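Long-range contacts in complement factor H (Bos taurus, PDB 6XZ6), which regulates complement activation and, through its fifth sushi domain, is bound by the factor H receptor of Trypanosoma brucei: residues Thr4-Arg9 against Leu19-Gly24; Pro8-Gly13 against Asp26-Glu31. All blocks are in the same frame, centred on the assembly; numbering follows the deposited sequence.

Contact 1 (Thr4-Arg9 against Leu19-Gly24); sequences TCDPPR and LSKYRG
The carbonyl O of Tyr22 accepts the N-H of Cys5 at 2.9 Å from Cys5 N, while the CA-H of Thr4 leans on the same oxygen. Tyr22 N returns a bond to Cys5 O, 3.0 Å away. These two bonds make Cys5 and Tyr22 a hydrogen-bonded antiparallel pair, and Thr4 with Arg23 adds a non-hydrogen-bonded one: the short ladder at the first cysteine of a sushi domain. Cys5 is tied through its sulfur to Cys47, so the covalent cross-link and the ladder meet at one residue.

Tyr22 carries the apolar part of the contact. CG stands anti to the carbonyl carbon (chi1 -56°). Tyr22 CE1 lies 3.5 Å from Pro7 CA; Pro8 crosses the side chain at about a right angle, touching the same CE1 with CD. The two rigid prolines offer compact carbon surfaces, Leu19 CB sits above one ring face, offset toward the rim, and Trp52 meets the ring edge-to-face. A tyrosine suits this place because the OH of this buried residue also has partners: Leu19 N donates to Tyr22 OH over 2.9 Å, and the hydroxyl donates in turn to the carbonyl O of Pro17.

Toward solvent, where opposite charges suit exposed side chains, the bent chain of Lys21 lies beside Asp6, pointing the same way. Their salt bridge, weak as a hydrogen bond, runs from Lys21 NZ to Asp6 OD1 at 3.2 Å.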
ATOM      1  N   THR B   4     -14.449 -35.843 -18.747  1.00 58.60           N
ATOM      2  CA  THR B   4     -13.884 -35.214 -17.544  1.00 53.48           C
ATOM      3  C   THR B   4     -12.456 -34.787 -17.800  1.00 55.41           C
ATOM      4  O   THR B   4     -11.778 -35.417 -18.612  1.00 56.71           O
ATOM      5  CB  THR B   4     -14.005 -36.056 -16.255  1.00 61.57           C
ATOM      6  OG1 THR B   4     -13.634 -37.416 -16.485  1.00 65.18           O
ATOM      7  CG2 THR B   4     -15.373 -35.956 -15.614  1.00 63.41           C
ATOM      8  N   CYS B   5     -12.009 -33.702 -17.119  1.00 48.88           N
ATOM      9  CA  CYS B   5     -10.649 -33.148 -17.179  1.00 45.82           C
ATOM     10  C   CYS B   5     -10.095 -33.040 -15.795  1.00 44.34           C
ATOM     11  O   CYS B   5     -10.813 -32.745 -14.838  1.00 42.16           O
ATOM     12  CB  CYS B   5     -10.607 -31.772 -17.853  1.00 44.94           C
ATOM     13  SG  CYS B   5     -11.209 -31.739 -19.556  1.00 52.94           S
ATOM     14  N   ASP B   6      -8.783 -33.140 -15.727  1.00 39.43           N
ATOM     15  CA  ASP B   6      -8.023 -32.913 -14.523  1.00 37.33           C
ATOM     16  C   ASP B   6      -7.772 -31.402 -14.499  1.00 35.93           C
ATOM     17  O   ASP B   6      -7.857 -30.772 -15.570  1.00 35.57           O
ATOM     18  CB  ASP B   6      -6.681 -33.660 -14.606  1.00 41.18           C
ATOM     19  CG  ASP B   6      -6.777 -35.156 -14.389  1.00 62.66           C
ATOM     20  OD1 ASP B   6      -7.615 -35.590 -13.549  1.00 65.04           O
ATOM     21  OD2 ASP B   6      -6.011 -35.899 -15.048  1.00 72.01           O
ATOM     22  N   PRO B   7      -7.465 -30.794 -13.325  1.00 27.59           N
ATOM     23  CA  PRO B   7      -7.166 -29.352 -13.311  1.00 24.48           C
ATOM     24  C   PRO B   7      -6.061 -28.975 -14.308  1.00 27.38           C
ATOM     25  O   PRO B   7      -5.125 -29.769 -14.495  1.00 28.98           O
ATOM     26  CB  PRO B   7      -6.685 -29.112 -11.880  1.00 25.70           C
ATOM     27  CG  PRO B   7      -7.210 -30.240 -11.089  1.00 31.18           C
ATOM     28  CD  PRO B   7      -7.329 -31.388 -11.980  1.00 28.91           C
ATOM     29  N   PRO B   8      -6.154 -27.806 -14.997  1.00 19.77           N
ATOM     30  CA  PRO B   8      -5.079 -27.432 -15.934  1.00 18.33           C
ATOM     31  C   PRO B   8      -3.774 -27.152 -15.213  1.00 22.52           C
ATOM     32  O   PRO B   8      -3.758 -26.818 -14.031  1.00 23.22           O
ATOM     33  CB  PRO B   8      -5.601 -26.159 -16.612  1.00 18.47           C
ATOM     34  CG  PRO B   8      -6.608 -25.640 -15.731  1.00 21.31           C
ATOM     35  CD  PRO B   8      -7.196 -26.765 -14.929  1.00 17.78           C
ATOM     36  N   ARG B   9      -2.674 -27.316 -15.917  1.00 19.24           N
ATOM     37  CA  ARG B   9      -1.379 -27.043 -15.359  1.00 17.61           C
ATOM     38  C   ARG B   9      -0.875 -25.840 -16.155  1.00 23.01           C
ATOM     39  O   ARG B   9      -0.638 -25.930 -17.360  1.00 26.17           O
ATOM     40  CB  ARG B   9      -0.490 -28.290 -15.433  1.00 16.32           C
ATOM     41  CG  ARG B   9      -0.990 -29.424 -14.513  1.00 15.32           C
ATOM     42  CD  ARG B   9      -0.186 -30.721 -14.549  1.00 12.85           C
ATOM     43  NE  ARG B   9       1.199 -30.490 -14.162  1.00 29.40           N
ATOM     44  CZ  ARG B   9       2.095 -31.445 -13.991  1.00 42.65           C
ATOM     45  NH1 ARG B   9       1.750 -32.720 -14.126  1.00 20.43           N
ATOM     46  NH2 ARG B   9       3.341 -31.138 -13.653  1.00 29.61           N
ATOM     47  N   LEU B  19     -10.986 -26.492  -9.001  1.00 24.79           N
ATOM     48  CA  LEU B  19     -11.729 -27.710  -8.633  1.00 27.03           C
ATOM     49  C   LEU B  19     -10.873 -28.939  -8.871  1.00 34.41           C
ATOM     50  O   LEU B  19      -9.964 -28.897  -9.714  1.00 33.84           O
ATOM     51  CB  LEU B  19     -13.037 -27.841  -9.440  1.00 28.54           C
ATOM     52  CG  LEU B  19     -13.918 -26.606  -9.624  1.00 32.95           C
ATOM     53  CD1 LEU B  19     -14.997 -26.890 -10.619  1.00 34.89           C
ATOM     54  CD2 LEU B  19     -14.496 -26.104  -8.291  1.00 35.95           C
ATOM     55  N   SER B  20     -11.183 -30.039  -8.163  1.00 35.10           N
ATOM     56  CA  SER B  20     -10.468 -31.322  -8.270  1.00 37.01           C
ATOM     57  C   SER B  20     -10.672 -31.983  -9.627  1.00 41.96           C
ATOM     58  O   SER B  20      -9.765 -32.656 -10.124  1.00 41.88           O
ATOM     59  CB  SER B  20     -10.897 -32.279  -7.157  1.00 43.00           C
ATOM     60  OG  SER B  20     -12.306 -32.441  -7.126  1.00 56.05           O
ATOM     61  N   LYS B  21     -11.872 -31.794 -10.215  1.00 38.60           N
ATOM     62  CA  LYS B  21     -12.263 -32.373 -11.497  1.00 39.66           C
ATOM     63  C   LYS B  21     -13.293 -31.487 -12.172  1.00 43.22           C
ATOM     64  O   LYS B  21     -14.192 -30.941 -11.517  1.00 44.09           O
ATOM     65  CB  LYS B  21     -12.839 -33.790 -11.298  1.00 46.05           C
ATOM     66  CG  LYS B  21     -12.817 -34.650 -12.555  1.00 65.79           C
ATOM     67  CD  LYS B  21     -12.288 -36.056 -12.275  1.00 79.98           C
ATOM     68  CE  LYS B  21     -10.800 -36.209 -12.542  1.00 88.49           C
ATOM     69  NZ  LYS B  21      -9.980 -35.840 -11.354  1.00 93.41           N
ATOM     70  N   TYR B  22     -13.157 -31.365 -13.497  1.00 38.57           N
ATOM     71  CA  TYR B  22     -14.026 -30.580 -14.373  1.00 37.36           C
ATOM     72  C   TYR B  22     -14.741 -31.517 -15.330  1.00 44.28           C
ATOM     73  O   TYR B  22     -14.229 -32.580 -15.667  1.00 45.05           O
ATOM     74  CB  TYR B  22     -13.206 -29.539 -15.147  1.00 34.26           C
ATOM     75  CG  TYR B  22     -12.412 -28.621 -14.248  1.00 29.89           C
ATOM     76  CD1 TYR B  22     -11.200 -29.030 -13.698  1.00 29.79           C
ATOM     77  CD2 TYR B  22     -12.866 -27.337 -13.950  1.00 28.86           C
ATOM     78  CE1 TYR B  22     -10.476 -28.200 -12.843  1.00 25.52           C
ATOM     79  CE2 TYR B  22     -12.138 -26.491 -13.111  1.00 26.29           C
ATOM     80  CZ  TYR B  22     -10.936 -26.928 -12.573  1.00 28.17           C
ATOM     81  OH  TYR B  22     -10.179 -26.124 -11.773  1.00 30.77           O
ATOM     82  N   ARG B  23     -15.931 -31.127 -15.747  1.00 43.70           N
ATOM     83  CA  ARG B  23     -16.776 -31.926 -16.642  1.00 48.29           C
ATOM     84  C   ARG B  23     -16.718 -31.299 -18.033  1.00 50.76           C
ATOM     85  O   ARG B  23     -16.267 -30.165 -18.162  1.00 48.75           O
ATOM     86  CB  ARG B  23     -18.230 -31.940 -16.114  1.00 53.41           C
ATOM     87  CG  ARG B  23     -18.379 -32.207 -14.599  1.00 65.40           C
ATOM     88  CD  ARG B  23     -18.747 -33.648 -14.237  1.00 83.10           C
ATOM     89  NE  ARG B  23     -19.829 -34.192 -15.067  1.00104.57           N
ATOM     90  CZ  ARG B  23     -21.124 -33.911 -14.919  1.00124.77           C
ATOM     91  NH1 ARG B  23     -22.024 -34.450 -15.732  1.00116.04           N
ATOM     92  NH2 ARG B  23     -21.527 -33.086 -13.958  1.00110.31           N
ATOM     93  N   GLY B  24     -17.152 -32.025 -19.053  1.00 48.56           N
ATOM     94  CA  GLY B  24     -17.187 -31.514 -20.416  1.00 49.44           C
ATOM     95  C   GLY B  24     -17.921 -30.192 -20.506  1.00 53.40           C
ATOM     96  O   GLY B  24     -18.939 -29.994 -19.837  1.00 54.57           O
TER

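Contact 2 (Pro8-Gly13 against Asp26-Glu31)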
ATOM      1  N   PRO B   8      -6.154 -27.806 -14.997  1.00 19.77           N
ATOM      2  CA  PRO B   8      -5.079 -27.432 -15.934  1.00 18.33           C
ATOM      3  C   PRO B   8      -3.774 -27.152 -15.213  1.00 22.52           C
ATOM      4  O   PRO B   8      -3.758 -26.818 -14.031  1.00 23.22           O
ATOM      5  CB  PRO B   8      -5.601 -26.159 -16.612  1.00 18.47           C
ATOM      6  CG  PRO B   8      -6.608 -25.640 -15.731  1.00 21.31           C
ATOM      7  CD  PRO B   8      -7.196 -26.765 -14.929  1.00 17.78           C
ATOM      8  N   ARG B   9      -2.674 -27.316 -15.917  1.00 19.24           N
ATOM      9  CA  ARG B   9      -1.379 -27.043 -15.359  1.00 17.61           C
ATOM     10  C   ARG B   9      -0.875 -25.840 -16.155  1.00 23.01           C
ATOM     11  O   ARG B   9      -0.638 -25.930 -17.360  1.00 26.17           O
ATOM     12  CB  ARG B   9      -0.490 -28.290 -15.433  1.00 16.32           C
ATOM     13  CG  ARG B   9      -0.990 -29.424 -14.513  1.00 15.32           C
ATOM     14  CD  ARG B   9      -0.186 -30.721 -14.549  1.00 12.85           C
ATOM     15  NE  ARG B   9       1.199 -30.490 -14.162  1.00 29.40           N
ATOM     16  CZ  ARG B   9       2.095 -31.445 -13.991  1.00 42.65           C
ATOM     17  NH1 ARG B   9       1.750 -32.720 -14.126  1.00 20.43           N
ATOM     18  NH2 ARG B   9       3.341 -31.138 -13.653  1.00 29.61           N
ATOM     19  N   ILE B  10      -0.874 -24.678 -15.499  1.00 17.60           N
ATOM     20  CA  ILE B  10      -0.480 -23.390 -16.063  1.00 16.93           C
ATOM     21  C   ILE B  10       0.699 -22.812 -15.248  1.00 24.13           C
ATOM     22  O   ILE B  10       0.489 -21.947 -14.389  1.00 20.28           O
ATOM     23  CB  ILE B  10      -1.671 -22.376 -16.210  1.00 16.80           C
ATOM     24  CG1 ILE B  10      -2.920 -23.057 -16.801  1.00 15.77           C
ATOM     25  CG2 ILE B  10      -1.262 -21.168 -17.065  1.00 20.86           C
ATOM     26  CD1 ILE B  10      -4.177 -22.424 -16.513  1.00 13.26           C
ATOM     27  N   PRO B  11       1.962 -23.249 -15.536  1.00 25.98           N
ATOM     28  CA  PRO B  11       3.114 -22.597 -14.893  1.00 27.27           C
ATOM     29  C   PRO B  11       3.139 -21.094 -15.282  1.00 33.63           C
ATOM     30  O   PRO B  11       2.767 -20.745 -16.413  1.00 33.55           O
ATOM     31  CB  PRO B  11       4.323 -23.329 -15.506  1.00 31.05           C
ATOM     32  CG  PRO B  11       3.802 -24.505 -16.147  1.00 34.38           C
ATOM     33  CD  PRO B  11       2.413 -24.233 -16.544  1.00 27.86           C
ATOM     34  N   ASN B  12       3.553 -20.215 -14.338  1.00 30.43           N
ATOM     35  CA  ASN B  12       3.680 -18.750 -14.494  1.00 30.25           C
ATOM     36  C   ASN B  12       2.345 -18.043 -14.793  1.00 31.33           C
ATOM     37  O   ASN B  12       2.329 -16.914 -15.298  1.00 30.95           O
ATOM     38  CB  ASN B  12       4.762 -18.372 -15.521  1.00 30.39           C
ATOM     39  CG  ASN B  12       6.111 -18.983 -15.212  1.00 40.25           C
ATOM     40  OD1 ASN B  12       6.709 -18.774 -14.155  1.00 42.46           O
ATOM     41  ND2 ASN B  12       6.617 -19.757 -16.128  1.00 26.50           N
ATOM     42  N   GLY B  13       1.256 -18.710 -14.405  1.00 26.38           N
ATOM     43  CA  GLY B  13      -0.112 -18.233 -14.537  1.00 25.02           C
ATOM     44  C   GLY B  13      -1.009 -18.677 -13.401  1.00 26.75           C
ATOM     45  O   GLY B  13      -0.593 -19.495 -12.571  1.00 26.55           O
ATOM     46  N   ASP B  26     -16.979 -27.371 -19.246  1.00 44.90           N
ATOM     47  CA  ASP B  26     -16.648 -26.525 -18.094  1.00 40.69           C
ATOM     48  C   ASP B  26     -15.506 -25.630 -18.534  1.00 42.08           C
ATOM     49  O   ASP B  26     -14.518 -26.124 -19.094  1.00 41.90           O
ATOM     50  CB  ASP B  26     -16.214 -27.354 -16.859  1.00 39.89           C
ATOM     51  CG  ASP B  26     -17.315 -27.838 -15.903  1.00 55.09           C
ATOM     52  OD1 ASP B  26     -18.507 -27.836 -16.304  1.00 61.36           O
ATOM     53  OD2 ASP B  26     -16.981 -28.229 -14.754  1.00 58.88           O
ATOM     54  N   LYS B  27     -15.657 -24.314 -18.321  1.00 36.71           N
ATOM     55  CA  LYS B  27     -14.660 -23.318 -18.696  1.00 33.45           C
ATOM     56  C   LYS B  27     -13.866 -22.799 -17.513  1.00 35.51           C
ATOM     57  O   LYS B  27     -14.425 -22.468 -16.448  1.00 36.26           O
ATOM     58  CB  LYS B  27     -15.300 -22.112 -19.419  1.00 36.80           C
ATOM     59  CG  LYS B  27     -15.759 -22.382 -20.839  1.00 39.21           C
ATOM     60  CD  LYS B  27     -15.785 -21.131 -21.668  1.00 43.62           C
ATOM     61  CE  LYS B  27     -16.900 -21.181 -22.667  1.00 64.58           C
ATOM     62  NZ  LYS B  27     -18.145 -20.549 -22.126  1.00 81.84           N
ATOM     63  N   ILE B  28     -12.551 -22.684 -17.727  1.00 28.60           N
ATOM     64  CA  ILE B  28     -11.630 -22.035 -16.804  1.00 24.15           C
ATOM     65  C   ILE B  28     -11.164 -20.724 -17.493  1.00 28.43           C
ATOM     66  O   ILE B  28     -11.174 -20.639 -18.720  1.00 29.80           O
ATOM     67  CB  ILE B  28     -10.442 -22.926 -16.319  1.00 23.87           C
ATOM     68  CG1 ILE B  28      -9.461 -23.322 -17.461  1.00 24.15           C
ATOM     69  CG2 ILE B  28     -10.926 -24.142 -15.565  1.00 22.27           C
ATOM     70  CD1 ILE B  28      -8.198 -22.462 -17.598  1.00 17.60           C
ATOM     71  N   THR B  29     -10.800 -19.712 -16.705  1.00 23.74           N
ATOM     72  CA  THR B  29     -10.221 -18.462 -17.196  1.00 23.82           C
ATOM     73  C   THR B  29      -8.853 -18.333 -16.488  1.00 24.74           C
ATOM     74  O   THR B  29      -8.735 -18.657 -15.322  1.00 24.58           O
ATOM     75  CB  THR B  29     -11.128 -17.229 -16.989  1.00 31.06           C
ATOM     76  OG1 THR B  29     -11.416 -17.090 -15.605  1.00 31.09           O
ATOM     77  CG2 THR B  29     -12.408 -17.272 -17.809  1.00 29.67           C
ATOM     78  N   TYR B  30      -7.832 -17.908 -17.184  1.00 20.85           N
ATOM     79  CA  TYR B  30      -6.502 -17.779 -16.607  1.00 18.32           C
ATOM     80  C   TYR B  30      -5.856 -16.409 -16.868  1.00 27.40           C
ATOM     81  O   TYR B  30      -6.153 -15.758 -17.864  1.00 30.59           O
ATOM     82  CB  TYR B  30      -5.588 -18.927 -17.093  1.00 16.50           C
ATOM     83  CG  TYR B  30      -5.140 -18.818 -18.537  1.00 16.74           C
ATOM     84  CD1 TYR B  30      -5.983 -19.197 -19.582  1.00 20.10           C
ATOM     85  CD2 TYR B  30      -3.837 -18.442 -18.855  1.00 16.49           C
ATOM     86  CE1 TYR B  30      -5.560 -19.140 -20.904  1.00 23.27           C
ATOM     87  CE2 TYR B  30      -3.408 -18.372 -20.179  1.00 19.35           C
ATOM     88  CZ  TYR B  30      -4.270 -18.726 -21.198  1.00 29.76           C
ATOM     89  OH  TYR B  30      -3.861 -18.656 -22.503  1.00 41.27           O
ATOM     90  N   GLU B  31      -4.953 -16.006 -15.974  1.00 23.62           N
ATOM     91  CA  GLU B  31      -4.175 -14.769 -16.047  1.00 24.38           C
ATOM     92  C   GLU B  31      -2.715 -15.140 -15.885  1.00 28.33           C
ATOM     93  O   GLU B  31      -2.406 -16.101 -15.198  1.00 26.04           O
ATOM     94  CB  GLU B  31      -4.589 -13.789 -14.937  1.00 25.25           C
ATOM     95  CG  GLU B  31      -5.960 -13.185 -15.133  1.00 33.16           C
ATOM     96  CD  GLU B  31      -6.087 -12.291 -16.346  1.00 43.72           C
ATOM     97  OE1 GLU B  31      -5.261 -11.359 -16.475  1.00 34.78           O
ATOM     98  OE2 GLU B  31      -7.022 -12.510 -17.154  1.00 36.11           O
TER
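Ile10 and Ile28 reach toward each other tip to tip, their CD1 methyls 4.2 Å apart. Ile10 holds CG1 anti to its carbonyl carbon (chi1 -45°), with CG2 anti to the backbone N, and its two branches share the work. CD1, at the end of the longer one, also packs on Tyr30, 3.8 Å from Tyr30 CB, and the two side chains cross at about a right angle. CG2, the shorter branch, lies 4.2 Å from Tyr30 CD2, obliquely to the ring.

Ile28 places CG1 between its backbone N and carbonyl carbon (chi1 65°), the crowded position, and Ile28 CG1 lies 4.1 Å from Pro8 CG. Ile28 CD1 touches the same Pro8 CG at 4.0 Å, the side chains sliding past each other in opposite directions. Branched isoleucines suit this buried place because each can offer methyls to more than one partner.

The 8-13 segment turns back through a type II beta turn from Ile10 to Gly13. Pro11 fits its second position, and Asn12 readily adopts the positive phi of the third. Gly13 suits the end of the turn because Ile10 CG2 occupies the side where a side chain would begin, and its CA comes to 3.2 Å from Glu31 O. Tyr15, Trp52 and Pro56 add to this apolar cluster, in which a loop lies against a central strand: the small hydrophobic core of a sushi domain.

Overall arrangement
Both contacts begin from the same N-terminal stretch, sharing Pro8 and Arg9, and their centres lie 11 Å apart. Contact 1 pairs strands 4-5 and 22-23 in a small two-stranded sheet toward one end of the domain. Contact 2 lies near the middle, where the loop before strand 13-16 covers strand 27-32, the central strand of the three-stranded sheet. Strand 22-23 is followed by 27-32 along the chain, and the contacts meet where Tyr22 CE2 packs 3.6 Å from Ile28 CG2. The two contacts are joined into one apolar interior there in this helix-free domain, while Lys27 and Thr29, which alternate with the inward-facing Ile28 and Tyr30, touch His125 of the GARP domain-containing chain.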